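Local coordinates for DHHA1 domain protein (Clostridium perfringens, PDB 3KEW) that is probably an alanyl-tRNA synthetase-related protein that binds zinc in an editing-type domain and may, as in relatives, hydrolyse mischarged aminoacyl-tRNA, at residues F16-I21 with L33-F39; D93-Q97 with G197-R201; L121-I125 with E224-R230. All coordinates share one frame; numbering follows the deposited sequence.

From the N terminus, the chain first closes interaction 1, in which 16-21 and 33-39 join the hairpin 15-26/29-34 of a six-stranded antiparallel barrel and the chain that follows it. That loop is complete before the other two open. Interaction 2 then joins helix 88-112, at 93-97, to the loop 197-201 after some 100 residues, and interaction 3 joins the turn 121-125 to 224-230 near the C terminus. Their segments alternate along the chain, so the two loops cross, and they touch: Asp93 forms a salt bridge with Arg230. Together they hold the zinc-bearing helix between the 197-201 loop and a four-stranded sheet. Centres of interactions 1 and 3 lie about 30 Å apart, on opposite sides of the chain's centre.

Interaction 1 of 3, residues F16-I21 with L33-F39; sequences FKGEII and LLDQTAF
The ring of Phe16 overlaps the backbone at Ala38, whose N lies above one face, displaced toward the rim and 3.4 Å from Phe16 CZ. The carbonyl oxygen of Gln36 instead comes to the edge of the ring, 3.2 Å from Phe16 CE1, where weakly positive C-H groups face it. Phe16 CG is tucked between its own backbone N and carbonyl carbon (chi1 67°), a setting that sends the ring across to the facing chain. There it also meets Phe39, rim to rim: Phe16 CZ and Phe39 CE2 are 3.6 Å apart, the planes are inclined at 66°, and neither ring covers the other's face. Phe39 N donates to Thr37 OG1 in an ST turn, and the same hydroxyl is hydrogen-bonded to His70 of strand 67-72.

Farther along, polar side chains bridge the segments. The extended Gln36 chain brings NE2 to within 2.8 Å of Lys17 O, a hydrogen bond slightly out of the amide plane. Asp35 holds both polar atoms of the Glu19 backbone: its OD2 accepts from Glu19 N at 2.6 Å, met from above the carboxylate plane, while Asp35 N donates to Glu19 O. Hairpin pairing holds where Ile20 and Leu34 form an antiparallel non-hydrogen-bonded pair, and Ile21 N donates to Leu33 O at 2.9 Å.

From there the chain through 36-37 to Phe39 diverges, CA atoms separating from 4.6 Å at Ile20 and Leu34 to 7.4 Å at Phe16 and Ala38. Strand 82-86 pairs with the other edge of 15-26 in the barrel, through backbone bonds between Phe16 and Cys84 and between Gly18 and Leu82. Along the divergence, the Gln36 amide and the Asp35 carboxylate supply bonds beside the backbone bond from Asp35 N to Glu19 O, and the Phe16 ring packs against the departing chain.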
loop_
_atom_site.group_PDB
_atom_site.type_symbol
_atom_site.label_atom_id
_atom_site.label_comp_id
_atom_site.label_asym_id
_atom_site.label_seq_id
_atom_site.Cartn_x
_atom_site.Cartn_y
_atom_site.Cartn_z
ATOM N N PHE A 16 8.435 7.353 -15.756
ATOM C CA PHE A 16 9.581 6.510 -16.093
ATOM C C PHE A 16 9.604 6.111 -17.567
ATOM O O PHE A 16 8.630 6.326 -18.309
ATOM C CB PHE A 16 9.639 5.267 -15.190
ATOM C CG PHE A 16 8.507 4.296 -15.407
ATOM C CD1 PHE A 16 8.728 3.105 -16.086
ATOM C CD2 PHE A 16 7.223 4.562 -14.922
ATOM C CE1 PHE A 16 7.690 2.203 -16.301
ATOM C CE2 PHE A 16 6.181 3.664 -15.130
ATOM C CZ PHE A 16 6.421 2.475 -15.817
ATOM N N LYS A 17 10.737 5.543 -17.976
ATOM C CA LYS A 17 10.950 5.081 -19.337
ATOM C C LYS A 17 10.811 3.572 -19.375
ATOM O O LYS A 17 11.330 2.857 -18.511
ATOM C CB LYS A 17 12.326 5.523 -19.856
ATOM C CG LYS A 17 12.319 6.734 -20.804
ATOM C CD LYS A 17 11.619 7.959 -20.245
ATOM C CE LYS A 17 11.674 9.153 -21.197
ATOM N NZ LYS A 17 10.771 9.006 -22.376
ATOM N N GLY A 18 10.083 3.082 -20.365
ATOM C CA GLY A 18 9.842 1.655 -20.460
ATOM C C GLY A 18 9.878 1.148 -21.877
ATOM O O GLY A 18 9.678 1.905 -22.833
ATOM N N GLU A 19 10.131 -0.149 -21.996
ATOM C CA GLU A 19 10.138 -0.825 -23.275
ATOM C C GLU A 19 9.192 -2.005 -23.198
ATOM O O GLU A 19 9.316 -2.852 -22.309
ATOM C CB GLU A 19 11.551 -1.297 -23.635
ATOM C CG GLU A 19 11.666 -1.918 -25.026
ATOM C CD GLU A 19 13.010 -2.592 -25.286
ATOM O OE1 GLU A 19 13.945 -2.448 -24.463
ATOM O OE2 GLU A 19 13.124 -3.279 -26.322
ATOM N N ILE A 20 8.249 -2.039 -24.133
ATOM C CA ILE A 20 7.310 -3.138 -24.256
ATOM C C ILE A 20 8.023 -4.397 -24.752
ATOM O O ILE A 20 8.603 -4.407 -25.836
ATOM C CB ILE A 20 6.117 -2.765 -25.173
ATOM C CG1 ILE A 20 5.235 -1.718 -24.483
ATOM C CG2 ILE A 20 5.297 -4.006 -25.505
ATOM C CD1 ILE A 20 4.118 -1.149 -25.337
ATOM N N ILE A 21 7.971 -5.442 -23.931
ATOM C CA ILE A 21 8.680 -6.702 -24.158
ATOM C C ILE A 21 7.769 -7.766 -24.811
ATOM O O ILE A 21 8.243 -8.646 -25.535
ATOM C CB ILE A 21 9.367 -7.180 -22.819
ATOM C CG1 ILE A 21 10.879 -6.970 -22.876
ATOM C CG2 ILE A 21 9.099 -8.643 -22.499
ATOM C CD1 ILE A 21 11.320 -5.531 -23.047
ATOM N N LEU A 33 3.812 -6.490 -21.432
ATOM C CA LEU A 33 4.860 -6.632 -20.432
ATOM C C LEU A 33 5.860 -5.512 -20.698
ATOM O O LEU A 33 6.000 -5.070 -21.846
ATOM C CB LEU A 33 5.541 -7.995 -20.560
ATOM C CG LEU A 33 5.681 -8.860 -19.308
ATOM C CD1 LEU A 33 6.034 -10.289 -19.690
ATOM C CD2 LEU A 33 6.709 -8.293 -18.336
ATOM N N LEU A 34 6.530 -5.045 -19.642
ATOM C CA LEU A 34 7.531 -3.973 -19.736
ATOM C C LEU A 34 8.858 -4.448 -19.152
ATOM O O LEU A 34 8.873 -5.348 -18.308
ATOM C CB LEU A 34 7.062 -2.726 -18.984
ATOM C CG LEU A 34 6.410 -1.531 -19.690
ATOM C CD1 LEU A 34 5.407 -1.915 -20.762
ATOM C CD2 LEU A 34 5.742 -0.643 -18.653
ATOM N N ASP A 35 9.962 -3.859 -19.619
ATOM C CA ASP A 35 11.293 -4.186 -19.095
ATOM C C ASP A 35 11.429 -3.772 -17.624
ATOM O O ASP A 35 12.004 -4.504 -16.811
ATOM C CB ASP A 35 12.412 -3.586 -19.973
ATOM C CG ASP A 35 12.485 -2.046 -19.917
ATOM O OD1 ASP A 35 13.588 -1.526 -19.648
ATOM O OD2 ASP A 35 11.468 -1.354 -20.141
ATOM N N GLN A 36 10.866 -2.607 -17.301
ATOM C CA GLN A 36 10.798 -2.081 -15.934
ATOM C C GLN A 36 9.461 -1.382 -15.741
ATOM O O GLN A 36 8.959 -0.732 -16.657
ATOM C CB GLN A 36 11.966 -1.123 -15.646
ATOM C CG GLN A 36 11.994 0.191 -16.429
ATOM C CD GLN A 36 13.274 0.977 -16.202
ATOM O OE1 GLN A 36 14.030 0.711 -15.265
ATOM N NE2 GLN A 36 13.527 1.946 -17.067
ATOM N N THR A 37 8.871 -1.527 -14.561
ATOM C CA THR A 37 7.591 -0.869 -14.307
ATOM C C THR A 37 7.470 -0.276 -12.901
ATOM O O THR A 37 7.971 -0.835 -11.921
ATOM C CB THR A 37 6.374 -1.769 -14.689
ATOM O OG1 THR A 37 5.173 -0.988 -14.678
ATOM C CG2 THR A 37 6.234 -2.974 -13.756
ATOM N N ALA A 38 6.827 0.880 -12.833
ATOM C CA ALA A 38 6.450 1.495 -11.567
ATOM C C ALA A 38 4.949 1.321 -11.313
ATOM O O ALA A 38 4.418 1.865 -10.350
ATOM C CB ALA A 38 6.836 2.987 -11.558
ATOM N N PHE A 39 4.266 0.574 -12.187
ATOM C CA PHE A 39 2.844 0.265 -11.995
ATOM C C PHE A 39 2.708 -0.881 -10.994
ATOM O O PHE A 39 3.136 -2.011 -11.268
ATOM C CB PHE A 39 2.146 -0.089 -13.324
ATOM C CG PHE A 39 1.990 1.083 -14.278
ATOM C CD1 PHE A 39 0.814 1.835 -14.294
ATOM C CD2 PHE A 39 3.007 1.427 -15.164
ATOM C CE1 PHE A 39 0.667 2.930 -15.151
ATOM C CE2 PHE A 39 2.865 2.510 -16.043
ATOM C CZ PHE A 39 1.693 3.268 -16.030
#

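Interaction 2 of 3, residues D93-Q97 with G197-R201; sequences DGMQQ and GVHPR
The Pro200 ring turns its CD and CG atoms to the helix, CD lying 3.3 Å from Met95 O and 3.8 Å from Met95 CB, whereas CB of His199 leaves its backbone away from the helix segment and the imidazole makes no close contact with Met95. That imidazole instead meets two rings of the same helix: His98, with planes at about 50°, and His102, in an edge-to-face arrangement. His199 faces Met95 with its backbone, its O being 3.4 Å from Met95 CE.

Met95 carries the contact from the helix side. Its CG lies 3.3 Å from Val198 O and 3.9 Å from Val198 CG1, and the two side chains run obliquely past each other. A bend at the thioether (chi3 74°) carries the methyl on to the His199 carbonyl. Backbone takes part as well, Met95 CA making a C-H...O contact of 3.5 Å with Val198 O. The contact thus combines apolar packing with close approaches of carbonyl oxygens to carbon. Outside it, His199 O accepts from Gln11 NE2, and Gln46 OE1 accepts from Val198 N.

Zinc is bound by His98, His102 and Cys195, and the side chain of His199 lies about 4 Å from the metal. The spacing His98-x3-His102 and Cys195-x3-His199 matches the HXXXH and CXXXH signatures of alanyl- and threonyl-tRNA synthetase editing domains, and Met95 packs against the second signature from the helix that bears the first.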
loop_
_atom_site.group_PDB
_atom_site.type_symbol
_atom_site.label_atom_id
_atom_site.label_comp_id
_atom_site.label_asym_id
_atom_site.label_seq_id
_atom_site.Cartn_x
_atom_site.Cartn_y
_atom_site.Cartn_z
ATOM N N ASP A 93 -3.212 8.114 -2.855
ATOM C CA ASP A 93 -4.405 7.843 -2.043
ATOM C C ASP A 93 -4.309 6.479 -1.359
ATOM O O ASP A 93 -4.450 6.386 -0.144
ATOM C CB ASP A 93 -5.685 7.922 -2.885
ATOM C CG ASP A 93 -6.923 7.501 -2.107
ATOM O OD1 ASP A 93 -7.169 8.073 -1.026
ATOM O OD2 ASP A 93 -7.647 6.593 -2.575
ATOM N N GLY A 94 -4.029 5.441 -2.149
ATOM C CA GLY A 94 -3.840 4.084 -1.638
ATOM C C GLY A 94 -2.653 3.945 -0.702
ATOM O O GLY A 94 -2.732 3.209 0.276
ATOM N N MET A 95 -1.561 4.650 -1.002
ATOM C CA MET A 95 -0.390 4.687 -0.112
ATOM C C MET A 95 -0.769 5.221 1.281
ATOM O O MET A 95 -0.397 4.626 2.301
ATOM C CB MET A 95 0.752 5.528 -0.721
ATOM C CG MET A 95 1.451 4.929 -1.983
ATOM S SD MET A 95 2.597 6.012 -2.870
ATOM C CE MET A 95 3.967 5.964 -1.708
ATOM N N GLN A 96 -1.515 6.331 1.309
ATOM C CA GLN A 96 -1.963 6.975 2.563
ATOM C C GLN A 96 -2.930 6.117 3.384
ATOM O O GLN A 96 -2.768 5.994 4.606
ATOM C CB GLN A 96 -2.588 8.357 2.293
ATOM C CG GLN A 96 -1.591 9.410 1.836
ATOM C CD GLN A 96 -2.238 10.731 1.499
ATOM O OE1 GLN A 96 -3.195 10.793 0.725
ATOM N NE2 GLN A 96 -1.704 11.803 2.058
ATOM N N GLN A 97 -3.923 5.509 2.726
ATOM C CA GLN A 97 -4.895 4.645 3.439
ATOM C C GLN A 97 -4.262 3.419 4.063
ATOM O O GLN A 97 -4.679 2.989 5.138
ATOM C CB GLN A 97 -6.051 4.196 2.542
ATOM C CG GLN A 97 -6.762 5.296 1.781
ATOM C CD GLN A 97 -6.900 6.607 2.547
ATOM O OE1 GLN A 97 -7.475 6.653 3.641
ATOM N NE2 GLN A 97 -6.393 7.690 1.952
ATOM N N GLY A 197 2.550 -4.078 0.716
ATOM C CA GLY A 197 2.027 -2.792 0.272
ATOM C C GLY A 197 3.101 -1.837 -0.214
ATOM O O GLY A 197 4.299 -2.063 -0.011
ATOM N N VAL A 198 2.653 -0.782 -0.886
ATOM C CA VAL A 198 3.490 0.364 -1.237
ATOM C C VAL A 198 3.110 1.540 -0.322
ATOM O O VAL A 198 2.003 2.085 -0.408
ATOM C CB VAL A 198 3.378 0.699 -2.760
ATOM C CG1 VAL A 198 3.941 2.086 -3.084
ATOM C CG2 VAL A 198 4.112 -0.377 -3.580
ATOM N N HIS A 199 4.036 1.895 0.564
ATOM C CA HIS A 199 3.811 2.888 1.608
ATOM C C HIS A 199 4.586 4.196 1.364
ATOM O O HIS A 199 5.611 4.193 0.671
ATOM C CB HIS A 199 4.215 2.283 2.961
ATOM C CG HIS A 199 3.288 1.203 3.429
ATOM N ND1 HIS A 199 2.300 1.427 4.361
ATOM C CD2 HIS A 199 3.174 -0.096 3.062
ATOM C CE1 HIS A 199 1.628 0.308 4.564
ATOM N NE2 HIS A 199 2.135 -0.631 3.785
ATOM N N PRO A 200 4.096 5.327 1.925
ATOM C CA PRO A 200 4.925 6.535 1.970
ATOM C C PRO A 200 6.169 6.306 2.838
ATOM O O PRO A 200 6.227 5.326 3.569
ATOM C CB PRO A 200 3.997 7.577 2.615
ATOM C CG PRO A 200 2.602 7.050 2.386
ATOM C CD PRO A 200 2.762 5.564 2.510
ATOM N N ARG A 201 7.164 7.180 2.733
ATOM C CA ARG A 201 8.427 6.966 3.446
ATOM C C ARG A 201 8.477 7.656 4.794
ATOM O O ARG A 201 9.457 7.516 5.530
ATOM C CB ARG A 201 9.626 7.395 2.597
ATOM C CG ARG A 201 10.122 6.312 1.651
ATOM C CD ARG A 201 11.508 6.642 1.132
ATOM N NE ARG A 201 11.714 6.113 -0.213
ATOM C CZ ARG A 201 12.890 6.042 -0.825
ATOM N NH1 ARG A 201 13.994 6.461 -0.216
ATOM N NH2 ARG A 201 12.960 5.541 -2.052
#

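Interaction 3 of 3, residues L121-I125 with E224-R230; sequences LGKEI and EYVAGNR
Arg230 grips the carbonyl oxygen of Gly122 with both terminal nitrogens, and this end-on fork is the tight part of the contact. NH2 donates to Gly122 O at 2.9 Å, in the carbonyl plane and on a lone pair. NH1 donates to the same oxygen at 3.1 Å, from above that plane. Gly122 O itself lies almost exactly in the guanidinium plane. The carbonyl oxygen of Lys123 sits over one face of the group, 3.1 Å from Arg230 CZ, too badly angled to accept a hydrogen bond but where it would probably still be favoured by the positive charge. An extended chain from CG to NE lets Arg230 reach into the turn, and its NE forms a salt bridge with Asp93 of helix 88-112. With all three nitrogens engaged, the guanidinium is fixed in rotation.

The other side is looser. Lys123 and Glu124 are solvent-exposed, and their CB atoms leave the backbone away from 224-230; Lys123 NZ makes a long, weak ion pair with Asp93 OD2. Beyond them comes Ile125. With CG1 opposite its backbone N (chi1 -156°), the branch turns back to the strand and lies across the Glu224 chain, CG1 3.4 Å from Glu224 OE2. Its CD1 lies at 4.0 Å from Val226 CG1, a modest apolar touch. At the other end, Leu121 CD2 comes within 3.4 Å of OH of the buried Tyr225, a hydroxyl that probably hydrogen-bonds Gln97 O of the helix.

Residues 121-125 form the turn of the hairpin between strands 116-121 and 126-131, and strand 220-227 pairs with the second of these. The arrangement is that of an antiparallel sheet packed on a helix, whose hairpin turn is clasped by an arginine just past the end of the neighbouring strand.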
loop_
_atom_site.group_PDB
_atom_site.type_symbol
_atom_site.label_atom_id
_atom_site.label_comp_id
_atom_site.label_asym_id
_atom_site.label_seq_id
_atom_site.Cartn_x
_atom_site.Cartn_y
_atom_site.Cartn_z
ATOM N N LEU A 121 -9.173 -1.985 2.635
ATOM C CA LEU A 121 -8.914 -0.728 1.947
ATOM C C LEU A 121 -9.852 -0.653 0.758
ATOM O O LEU A 121 -9.713 -1.417 -0.194
ATOM C CB LEU A 121 -7.448 -0.643 1.504
ATOM C CG LEU A 121 -6.365 -1.010 2.542
ATOM C CD1 LEU A 121 -5.014 -1.072 1.865
ATOM C CD2 LEU A 121 -6.329 -0.014 3.689
ATOM N N GLY A 122 -10.837 0.234 0.827
ATOM C CA GLY A 122 -11.799 0.379 -0.267
ATOM C C GLY A 122 -11.602 1.716 -0.940
ATOM O O GLY A 122 -10.818 2.535 -0.464
ATOM N N LYS A 123 -12.337 1.976 -2.014
ATOM C CA LYS A 123 -12.177 3.210 -2.777
ATOM C C LYS A 123 -12.821 4.374 -2.082
ATOM O O LYS A 123 -12.337 5.479 -2.128
ATOM C CB LYS A 123 -12.769 3.076 -4.180
ATOM C CG LYS A 123 -12.315 4.136 -5.204
ATOM C CD LYS A 123 -11.032 4.862 -4.809
ATOM C CE LYS A 123 -9.987 4.861 -5.922
ATOM N NZ LYS A 123 -9.222 6.152 -5.983
ATOM N N GLU A 124 -13.925 4.107 -1.425
ATOM C CA GLU A 124 -14.661 5.150 -0.707
ATOM C C GLU A 124 -14.221 5.277 0.754
ATOM O O GLU A 124 -13.908 6.381 1.228
ATOM C CB GLU A 124 -16.178 4.928 -0.802
ATOM C CG GLU A 124 -16.787 5.184 -2.193
ATOM C CD GLU A 124 -16.435 6.552 -2.772
ATOM O OE1 GLU A 124 -16.574 7.572 -2.063
ATOM O OE2 GLU A 124 -16.021 6.605 -3.949
ATOM N N ILE A 125 -14.185 4.144 1.455
ATOM C CA ILE A 125 -13.834 4.127 2.877
ATOM C C ILE A 125 -12.842 2.999 3.173
ATOM O O ILE A 125 -12.675 2.095 2.365
ATOM C CB ILE A 125 -15.127 4.034 3.768
ATOM C CG1 ILE A 125 -14.885 4.600 5.176
ATOM C CG2 ILE A 125 -15.703 2.609 3.796
ATOM C CD1 ILE A 125 -14.827 6.110 5.255
ATOM N N GLU A 224 -14.093 2.684 10.890
ATOM C CA GLU A 224 -13.954 3.391 9.604
ATOM C C GLU A 224 -13.040 4.609 9.716
ATOM O O GLU A 224 -13.228 5.449 10.600
ATOM C CB GLU A 224 -15.319 3.852 9.070
ATOM C CG GLU A 224 -16.072 2.819 8.282
ATOM C CD GLU A 224 -17.452 3.283 7.845
ATOM O OE1 GLU A 224 -18.417 2.519 8.063
ATOM O OE2 GLU A 224 -17.578 4.402 7.294
ATOM N N TYR A 225 -12.065 4.726 8.814
ATOM C CA TYR A 225 -11.139 5.866 8.841
ATOM C C TYR A 225 -10.854 6.456 7.459
ATOM O O TYR A 225 -11.062 5.807 6.428
ATOM C CB TYR A 225 -9.813 5.499 9.549
ATOM C CG TYR A 225 -8.936 4.597 8.709
ATOM C CD1 TYR A 225 -9.043 3.205 8.805
ATOM C CD2 TYR A 225 -8.015 5.133 7.791
ATOM C CE1 TYR A 225 -8.262 2.381 8.020
ATOM C CE2 TYR A 225 -7.229 4.310 6.998
ATOM C CZ TYR A 225 -7.359 2.940 7.123
ATOM O OH TYR A 225 -6.596 2.125 6.343
ATOM N N VAL A 226 -10.344 7.686 7.466
ATOM C CA VAL A 226 -9.836 8.371 6.272
ATOM C C VAL A 226 -8.496 9.022 6.590
ATOM O O VAL A 226 -8.306 9.575 7.671
ATOM C CB VAL A 226 -10.826 9.446 5.726
ATOM C CG1 VAL A 226 -11.921 8.803 4.885
ATOM C CG2 VAL A 226 -11.449 10.252 6.862
ATOM N N ALA A 227 -7.554 8.922 5.660
ATOM C CA ALA A 227 -6.272 9.601 5.781
ATOM C C ALA A 227 -6.036 10.479 4.560
ATOM O O ALA A 227 -6.621 10.240 3.500
ATOM C CB ALA A 227 -5.129 8.589 5.955
ATOM N N GLY A 228 -5.198 11.500 4.723
ATOM C CA GLY A 228 -4.782 12.362 3.614
ATOM C C GLY A 228 -5.885 13.214 3.025
ATOM O O GLY A 228 -6.625 13.870 3.756
ATOM N N ASN A 229 -5.996 13.173 1.699
ATOM C CA ASN A 229 -6.942 14.003 0.944
ATOM C C ASN A 229 -8.403 13.592 1.129
ATOM O O ASN A 229 -9.310 14.394 0.920
ATOM C CB ASN A 229 -6.578 14.004 -0.548
ATOM C CG ASN A 229 -5.076 13.884 -0.787
ATOM O OD1 ASN A 229 -4.335 14.863 -0.680
ATOM N ND2 ASN A 229 -4.624 12.676 -1.115
ATOM N N ARG A 230 -8.614 12.335 1.515
ATOM C CA ARG A 230 -9.936 11.822 1.876
ATOM C C ARG A 230 -10.482 12.454 3.163
ATOM O O ARG A 230 -11.693 12.579 3.336
ATOM C CB ARG A 230 -9.877 10.305 2.068
ATOM C CG ARG A 230 -9.743 9.481 0.799
ATOM C CD ARG A 230 -10.109 8.042 1.104
ATOM N NE ARG A 230 -9.711 7.129 0.039
ATOM C CZ ARG A 230 -10.088 5.854 -0.041
ATOM N NH1 ARG A 230 -10.883 5.333 0.886
ATOM N NH2 ARG A 230 -9.671 5.098 -1.055
#